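Local coordinates for CheC domain protein (Shewanella loihica PV-4, PDB 3IIC) that probably acts in bacterial chemotaxis as a CheX-like phosphatase of the CheC superfamily, taking phosphate off a phosphorylated response regulator, at residues D5-F10 against I149-E154; K34-A39 against T126-S131. One frame throughout, in Å; residues are numbered along the deposited sequence.

Contact 1. Residues D5-F10 against I149-E154; sequences DFINPF and IEICFE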
ATOM      1  N   ASP A   5     -11.436  18.915  -9.928  1.00 49.22           N
ATOM      2  CA  ASP A   5     -11.690  19.511  -8.597  1.00 48.26           C
ATOM      3  C   ASP A   5     -11.338  18.557  -7.465  1.00 46.88           C
ATOM      4  O   ASP A   5     -11.067  19.005  -6.354  1.00 45.18           O
ATOM      5  CB  ASP A   5     -13.161  19.893  -8.418  1.00 48.39           C
ATOM      6  CG  ASP A   5     -13.641  20.854  -9.468  1.00 49.30           C
ATOM      7  OD1 ASP A   5     -12.937  21.853  -9.716  1.00 51.24           O
ATOM      8  OD2 ASP A   5     -14.711  20.602 -10.052  1.00 49.84           O
ATOM      9  N   PHE A   6     -11.457  17.262  -7.747  1.00 45.88           N
ATOM     10  CA  PHE A   6     -11.103  16.216  -6.818  1.00 45.70           C
ATOM     11  C   PHE A   6      -9.591  15.951  -6.842  1.00 45.00           C
ATOM     12  O   PHE A   6      -8.965  15.847  -5.781  1.00 45.45           O
ATOM     13  CB  PHE A   6     -11.868  14.932  -7.131  1.00 45.63           C
ATOM     14  CG  PHE A   6     -11.733  13.911  -6.064  1.00 46.87           C
ATOM     15  CD1 PHE A   6     -10.776  12.888  -6.155  1.00 46.36           C
ATOM     16  CD2 PHE A   6     -12.503  14.021  -4.908  1.00 48.11           C
ATOM     17  CE1 PHE A   6     -10.629  11.952  -5.122  1.00 46.42           C
ATOM     18  CE2 PHE A   6     -12.371  13.095  -3.862  1.00 47.46           C
ATOM     19  CZ  PHE A   6     -11.424  12.056  -3.971  1.00 47.00           C
ATOM     20  N   ILE A   7      -9.022  15.823  -8.044  1.00 44.11           N
ATOM     21  CA  ILE A   7      -7.590  15.537  -8.226  1.00 43.58           C
ATOM     22  C   ILE A   7      -6.668  16.678  -7.781  1.00 42.79           C
ATOM     23  O   ILE A   7      -5.714  16.426  -7.062  1.00 42.04           O
ATOM     24  CB  ILE A   7      -7.244  15.179  -9.702  1.00 43.89           C
ATOM     25  CG1 ILE A   7      -7.928  13.866 -10.115  1.00 44.81           C
ATOM     26  CG2 ILE A   7      -5.720  15.055  -9.910  1.00 42.08           C
ATOM     27  CD1 ILE A   7      -7.672  13.473 -11.556  1.00 45.58           C
ATOM     28  N   ASN A   8      -6.952  17.906  -8.217  1.00 41.83           N
ATOM     29  CA  ASN A   8      -6.085  19.072  -7.903  1.00 41.41           C
ATOM     30  C   ASN A   8      -5.616  19.269  -6.445  1.00 40.58           C
ATOM     31  O   ASN A   8      -4.449  19.558  -6.255  1.00 39.91           O
ATOM     32  CB  ASN A   8      -6.638  20.396  -8.493  1.00 41.03           C
ATOM     33  CG  ASN A   8      -6.416  20.523 -10.014  1.00 41.24           C
ATOM     34  OD1 ASN A   8      -5.756  19.708 -10.642  1.00 41.26           O
ATOM     35  ND2 ASN A   8      -6.968  21.571 -10.591  1.00 42.21           N
ATOM     36  N   PRO A   9      -6.518  19.139  -5.438  1.00 40.11           N
ATOM     37  CA  PRO A   9      -6.130  19.226  -4.019  1.00 39.66           C
ATOM     38  C   PRO A   9      -4.988  18.264  -3.617  1.00 38.94           C
ATOM     39  O   PRO A   9      -4.130  18.657  -2.849  1.00 38.27           O
ATOM     40  CB  PRO A   9      -7.425  18.894  -3.285  1.00 39.64           C
ATOM     41  CG  PRO A   9      -8.476  19.487  -4.189  1.00 40.53           C
ATOM     42  CD  PRO A   9      -7.986  19.250  -5.590  1.00 40.28           C
ATOM     43  N   PHE A  10      -4.976  17.049  -4.163  1.00 38.28           N
ATOM     44  CA  PHE A  10      -3.886  16.089  -3.914  1.00 38.43           C
ATOM     45  C   PHE A  10      -2.570  16.567  -4.536  1.00 38.00           C
ATOM     46  O   PHE A  10      -1.533  16.483  -3.904  1.00 37.19           O
ATOM     47  CB  PHE A  10      -4.228  14.688  -4.436  1.00 38.05           C
ATOM     48  CG  PHE A  10      -5.357  14.026  -3.702  1.00 38.65           C
ATOM     49  CD1 PHE A  10      -5.142  13.404  -2.463  1.00 38.28           C
ATOM     50  CD2 PHE A  10      -6.648  14.024  -4.238  1.00 38.05           C
ATOM     51  CE1 PHE A  10      -6.192  12.797  -1.777  1.00 38.90           C
ATOM     52  CE2 PHE A  10      -7.697  13.405  -3.571  1.00 38.28           C
ATOM     53  CZ  PHE A  10      -7.488  12.797  -2.333  1.00 38.51           C
ATOM     54  N   ILE A 149       2.922  10.544  -8.255  1.00 38.67           N
ATOM     55  CA  ILE A 149       1.756  10.450  -7.381  1.00 38.21           C
ATOM     56  C   ILE A 149       0.650   9.800  -8.180  1.00 38.45           C
ATOM     57  O   ILE A 149       0.362  10.238  -9.293  1.00 38.59           O
ATOM     58  CB  ILE A 149       1.319  11.808  -6.778  1.00 38.42           C
ATOM     59  CG1 ILE A 149       0.249  11.620  -5.703  1.00 38.68           C
ATOM     60  CG2 ILE A 149       0.792  12.807  -7.875  1.00 39.05           C
ATOM     61  CD1 ILE A 149       0.072  12.890  -4.876  1.00 39.48           C
ATOM     62  N   GLU A 150       0.047   8.733  -7.629  1.00 38.74           N
ATOM     63  CA  GLU A 150      -1.119   8.089  -8.220  1.00 38.20           C
ATOM     64  C   GLU A 150      -2.329   8.243  -7.289  1.00 38.56           C
ATOM     65  O   GLU A 150      -2.239   7.941  -6.096  1.00 38.10           O
ATOM     66  CB  GLU A 150      -0.866   6.625  -8.580  1.00 37.73           C
ATOM     67  CG  GLU A 150      -2.109   5.864  -9.097  1.00 37.91           C
ATOM     68  CD  GLU A 150      -1.815   4.512  -9.747  1.00 37.85           C
ATOM     69  OE1 GLU A 150      -0.660   4.006  -9.710  1.00 37.56           O
ATOM     70  OE2 GLU A 150      -2.783   3.934 -10.281  1.00 34.25           O
ATOM     71  N   ILE A 151      -3.435   8.747  -7.838  1.00 39.16           N
ATOM     72  CA  ILE A 151      -4.717   8.868  -7.120  1.00 39.95           C
ATOM     73  C   ILE A 151      -5.747   8.011  -7.860  1.00 40.23           C
ATOM     74  O   ILE A 151      -5.895   8.108  -9.075  1.00 39.30           O
ATOM     75  CB  ILE A 151      -5.270  10.349  -7.020  1.00 40.66           C
ATOM     76  CG1 ILE A 151      -4.210  11.313  -6.421  1.00 41.66           C
ATOM     77  CG2 ILE A 151      -6.612  10.375  -6.201  1.00 38.39           C
ATOM     78  CD1 ILE A 151      -3.424  12.128  -7.441  1.00 41.83           C
ATOM     79  N   CYS A 152      -6.468   7.191  -7.107  1.00 41.40           N
ATOM     80  CA  CYS A 152      -7.488   6.301  -7.657  1.00 42.63           C
ATOM     81  C   CYS A 152      -8.737   6.366  -6.768  1.00 42.52           C
ATOM     82  O   CYS A 152      -8.630   6.335  -5.538  1.00 42.81           O
ATOM     83  CB  CYS A 152      -6.890   4.909  -7.716  1.00 43.08           C
ATOM     84  SG  CYS A 152      -7.944   3.722  -8.397  1.00 48.47           S
ATOM     85  N   PHE A 153      -9.907   6.496  -7.377  1.00 43.30           N
ATOM     86  CA  PHE A 153     -11.161   6.639  -6.613  1.00 44.16           C
ATOM     87  C   PHE A 153     -12.357   6.101  -7.391  1.00 43.87           C
ATOM     88  O   PHE A 153     -12.393   6.238  -8.598  1.00 44.11           O
ATOM     89  CB  PHE A 153     -11.365   8.125  -6.254  1.00 44.46           C
ATOM     90  CG  PHE A 153     -11.678   8.356  -4.795  1.00 46.92           C
ATOM     91  CD1 PHE A 153     -13.001   8.310  -4.319  1.00 47.71           C
ATOM     92  CD2 PHE A 153     -10.637   8.591  -3.888  1.00 48.70           C
ATOM     93  CE1 PHE A 153     -13.280   8.502  -2.953  1.00 49.54           C
ATOM     94  CE2 PHE A 153     -10.899   8.773  -2.508  1.00 49.88           C
ATOM     95  CZ  PHE A 153     -12.230   8.738  -2.041  1.00 49.81           C
ATOM     96  N   GLU A 154     -13.296   5.461  -6.692  1.00 44.54           N
ATOM     97  CA  GLU A 154     -14.542   4.929  -7.277  1.00 44.86           C
ATOM     98  C   GLU A 154     -15.715   5.232  -6.342  1.00 45.48           C
ATOM     99  O   GLU A 154     -15.593   5.045  -5.128  1.00 45.70           O
ATOM    100  CB  GLU A 154     -14.449   3.416  -7.508  1.00 44.71           C
ATOM    101  CG  GLU A 154     -14.064   2.570  -6.291  1.00 44.80           C
ATOM    102  CD  GLU A 154     -14.366   1.080  -6.459  1.00 46.01           C
ATOM    103  OE1 GLU A 154     -15.082   0.529  -5.585  1.00 44.24           O
ATOM    104  OE2 GLU A 154     -13.896   0.461  -7.454  1.00 47.58           O
TER
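Helix 4-22 lies against one face of the antiparallel sheet, where Phe6, Ile7 and Phe10 meet Ile149, Ile151 and Phe153 of strand 147-154. Alternation along the strand turns these three residues toward the helix, while a four-residue spacing puts both phenylalanines on the helix side that looks at the sheet. The local axes approach to 9.9 Å, a gap suited to large apolar residues. Phe6 holds its CG anti to the backbone N (chi1 -169°) and drives its ring edge into the face of Phe153: CZ sits over the centre of that ring, 3.6 Å from Phe153 CD2, and the planes meet at 63°. The branched Ile151 serves Phe10 with two arms. Its CG1 is 3.9 Å from Phe10 CB, while its CG2 lies over one face of the Phe10 ring, offset toward the rim, 4.1 Å from Phe10 CD2. Ile151 CD1 also approaches Ile7 CG2, at 4.5 Å, and Ile149 CD1 lies 4.1 Å from Phe10 O. Leu105 of helix 84-107 touches both Phe6 and Phe10, and Tyr110 adds another edge-to-face partner to Phe6. With no hydrogen bond between the two segments, the contact is held by buried apolar surface and the one edge-to-face ring pair.

Contact 2. Residues K34-A39 against T126-S131; sequences KKDNLA and TIAHKS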
ATOM      1  N   LYS A  34      -4.868   6.260 -17.919  1.00 40.58           N
ATOM      2  CA  LYS A  34      -5.338   4.952 -18.371  1.00 40.53           C
ATOM      3  C   LYS A  34      -4.668   3.715 -17.786  1.00 41.22           C
ATOM      4  O   LYS A  34      -5.334   2.699 -17.645  1.00 40.80           O
ATOM      5  CB  LYS A  34      -5.142   4.884 -19.890  1.00 40.40           C
ATOM      6  CG  LYS A  34      -5.954   5.909 -20.713  1.00 40.00           C
ATOM      7  CD  LYS A  34      -7.478   5.717 -20.661  1.00 39.29           C
ATOM      8  CE  LYS A  34      -7.907   4.377 -21.228  1.00 39.89           C
ATOM      9  NZ  LYS A  34      -9.378   4.286 -21.422  1.00 41.31           N
ATOM     10  N   LYS A  35      -3.366   3.786 -17.478  1.00 41.76           N
ATOM     11  CA  LYS A  35      -2.581   2.608 -17.114  1.00 42.12           C
ATOM     12  C   LYS A  35      -1.528   2.947 -16.071  1.00 42.00           C
ATOM     13  O   LYS A  35      -0.819   3.949 -16.209  1.00 41.23           O
ATOM     14  CB  LYS A  35      -1.888   2.044 -18.378  1.00 42.55           C
ATOM     15  CG  LYS A  35      -1.094   0.732 -18.214  1.00 44.87           C
ATOM     16  CD  LYS A  35      -1.978  -0.511 -18.212  1.00 48.60           C
ATOM     17  CE  LYS A  35      -1.304  -1.736 -17.541  1.00 49.96           C
ATOM     18  NZ  LYS A  35      -1.376  -1.693 -16.029  1.00 50.53           N
ATOM     19  N   ASP A  36      -1.464   2.099 -15.030  1.00 41.52           N
ATOM     20  CA  ASP A  36      -0.477   2.188 -13.972  1.00 41.08           C
ATOM     21  C   ASP A  36       0.400   0.925 -14.039  1.00 41.06           C
ATOM     22  O   ASP A  36       0.338   0.171 -15.006  1.00 40.28           O
ATOM     23  CB  ASP A  36      -1.139   2.439 -12.605  1.00 41.11           C
ATOM     24  CG  ASP A  36      -2.019   1.280 -12.111  1.00 39.23           C
ATOM     25  OD1 ASP A  36      -1.980   0.152 -12.630  1.00 35.42           O
ATOM     26  OD2 ASP A  36      -2.778   1.519 -11.168  1.00 36.53           O
ATOM     27  N   ASN A  37       1.215   0.716 -13.011  1.00 41.33           N
ATOM     28  CA  ASN A  37       2.186  -0.385 -12.937  1.00 41.53           C
ATOM     29  C   ASN A  37       3.304  -0.194 -13.979  1.00 41.24           C
ATOM     30  O   ASN A  37       3.912  -1.154 -14.449  1.00 41.41           O
ATOM     31  CB  ASN A  37       1.501  -1.770 -13.049  1.00 41.09           C
ATOM     32  CG  ASN A  37       2.284  -2.864 -12.352  1.00 41.73           C
ATOM     33  OD1 ASN A  37       2.814  -2.671 -11.255  1.00 39.60           O
ATOM     34  ND2 ASN A  37       2.334  -4.031 -12.970  1.00 42.62           N
ATOM     35  N   LEU A  38       3.562   1.071 -14.319  1.00 41.20           N
ATOM     36  CA  LEU A  38       4.567   1.466 -15.308  1.00 41.29           C
ATOM     37  C   LEU A  38       5.714   2.243 -14.655  1.00 40.59           C
ATOM     38  O   LEU A  38       6.863   1.946 -14.894  1.00 40.86           O
ATOM     39  CB  LEU A  38       3.901   2.298 -16.415  1.00 41.34           C
ATOM     40  CG  LEU A  38       2.756   1.684 -17.231  1.00 39.68           C
ATOM     41  CD1 LEU A  38       2.272   2.709 -18.233  1.00 40.05           C
ATOM     42  CD2 LEU A  38       3.185   0.434 -17.945  1.00 38.28           C
ATOM     43  N   ALA A  39       5.401   3.217 -13.816  1.00 40.33           N
ATOM     44  CA  ALA A  39       6.416   4.050 -13.186  1.00 40.37           C
ATOM     45  C   ALA A  39       7.210   3.237 -12.152  1.00 40.07           C
ATOM     46  O   ALA A  39       6.644   2.462 -11.406  1.00 40.58           O
ATOM     47  CB  ALA A  39       5.772   5.301 -12.543  1.00 40.33           C
ATOM     48  N   THR A 126       7.057  -1.268  -8.902  1.00 36.05           N
ATOM     49  CA  THR A 126       5.921  -0.658  -9.586  1.00 36.21           C
ATOM     50  C   THR A 126       4.705  -0.839  -8.721  1.00 36.54           C
ATOM     51  O   THR A 126       4.675  -1.721  -7.832  1.00 36.56           O
ATOM     52  CB  THR A 126       5.666  -1.257 -10.986  1.00 36.46           C
ATOM     53  OG1 THR A 126       5.529  -2.680 -10.886  1.00 35.32           O
ATOM     54  CG2 THR A 126       6.813  -0.892 -11.936  1.00 35.82           C
ATOM     55  N   ILE A 127       3.705  -0.014  -9.004  1.00 36.73           N
ATOM     56  CA  ILE A 127       2.468   0.096  -8.220  1.00 37.28           C
ATOM     57  C   ILE A 127       1.232   0.022  -9.109  1.00 36.90           C
ATOM     58  O   ILE A 127       1.159   0.743 -10.098  1.00 36.60           O
ATOM     59  CB  ILE A 127       2.454   1.447  -7.441  1.00 37.87           C
ATOM     60  CG1 ILE A 127       3.643   1.483  -6.460  1.00 39.37           C
ATOM     61  CG2 ILE A 127       1.098   1.679  -6.701  1.00 36.82           C
ATOM     62  CD1 ILE A 127       3.725   2.713  -5.619  1.00 41.94           C
ATOM     63  N   ALA A 128       0.305  -0.873  -8.745  1.00 36.26           N
ATOM     64  CA  ALA A 128      -0.973  -1.063  -9.424  1.00 36.67           C
ATOM     65  C   ALA A 128      -2.086  -0.841  -8.406  1.00 36.58           C
ATOM     66  O   ALA A 128      -2.124  -1.521  -7.386  1.00 36.88           O
ATOM     67  CB  ALA A 128      -1.081  -2.458 -10.015  1.00 35.88           C
ATOM     68  N   HIS A 129      -2.953   0.143  -8.651  1.00 36.58           N
ATOM     69  CA  HIS A 129      -4.139   0.377  -7.805  1.00 35.70           C
ATOM     70  C   HIS A 129      -5.206  -0.436  -8.485  1.00 36.32           C
ATOM     71  O   HIS A 129      -5.556  -0.142  -9.606  1.00 36.92           O
ATOM     72  CB  HIS A 129      -4.524   1.842  -7.801  1.00 35.72           C
ATOM     73  CG  HIS A 129      -3.591   2.710  -7.043  1.00 34.58           C
ATOM     74  ND1 HIS A 129      -4.031   3.622  -6.113  1.00 35.70           N
ATOM     75  CD2 HIS A 129      -2.236   2.792  -7.049  1.00 35.37           C
ATOM     76  CE1 HIS A 129      -2.983   4.272  -5.619  1.00 38.91           C
ATOM     77  NE2 HIS A 129      -1.881   3.785  -6.171  1.00 34.69           N
ATOM     78  N   LYS A 130      -5.717  -1.467  -7.821  1.00 37.19           N
ATOM     79  CA  LYS A 130      -6.694  -2.378  -8.415  1.00 38.32           C
ATOM     80  C   LYS A 130      -8.149  -1.913  -8.159  1.00 38.94           C
ATOM     81  O   LYS A 130      -8.776  -2.287  -7.163  1.00 38.43           O
ATOM     82  CB  LYS A 130      -6.432  -3.817  -7.928  1.00 38.05           C
ATOM     83  CG  LYS A 130      -5.051  -4.336  -8.308  1.00 38.63           C
ATOM     84  CD  LYS A 130      -4.811  -4.390  -9.834  1.00 38.71           C
ATOM     85  CE  LYS A 130      -3.520  -5.123 -10.177  1.00 39.75           C
ATOM     86  NZ  LYS A 130      -3.171  -5.163 -11.638  1.00 38.13           N
ATOM     87  N   SER A 131      -8.644  -1.076  -9.072  1.00 39.59           N
ATOM     88  CA  SER A 131      -9.976  -0.503  -8.974  1.00 40.69           C
ATOM     89  C   SER A 131     -10.619  -0.244 -10.331  1.00 40.89           C
ATOM     90  O   SER A 131      -9.934   0.028 -11.321  1.00 40.99           O
ATOM     91  CB  SER A 131      -9.876   0.834  -8.252  1.00 40.59           C
ATOM     92  OG  SER A 131     -11.144   1.479  -8.152  1.00 42.66           O
TER
HETATM   93  O   HOH W   1      -3.594  -1.838 -12.167  0.50 16.69           O
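Asp36 turns CG into the position between its backbone N and carbonyl carbon (chi1 66°), near Ala128 CA, while Asn37 sets CG anti to its own N (chi1 -153°), beside Thr126. His129 N gives Asp36 OD2 a nearly straight bond of 2.9 Å (164° at the hydrogen), from above the carboxylate plane. The hydroxyl of Thr126 donates to the Asn37 amide oxygen, OG1 to OD1 2.7 Å, again from above the plane of the acceptor. Between them, Asn37 N makes a weak bond of 2.9 Å to Ile127 O. Asparagine suits this site because it tolerates the left-handed backbone conformation found there. The loop between strands 27-28 and 43-51 thus lies along strand 125-129, which itself pairs antiparallel with a strand of the second subunit and carries the sheet across the dimer interface. Small Ala128 lets the loop come close, its CB 3.8 Å from Asp36 OD1, and Thr126 CG2 reaches Ala39 O at 3.4 Å. Lys135 forms a salt bridge with Asp36 OD2. Asn37 ND2 is hydrogen-bonded to Glu84 OE1 of the second subunit, and a water donates to Asp36 OD1 at 2.6 Å.

Both segments of contact 2 fall in sequence between the halves of contact 1, with centres about 14 Å apart. Strand 147-154 joins them: Ile149, Ile151 and Phe153 face helix 4-22, whereas Glu150, Cys152 and Glu154 point to the other face of the sheet, where 126-131 lies. There Glu150 packs on His129, Cys152 on Ser131, and Glu154 OE2 is probably hydrogen-bonded to Ser131 OG at 3.0 Å. Glu150 OE2 lies 2.6 Å from Asp36 OD2, so close for two carboxylates that they probably share a proton; Lys135, salt-bridged to Asp36 OD2, may ease any repulsion. The sheet thus has an apolar helical layer on one face and, on the other, a partly polar layer reaching the second subunit.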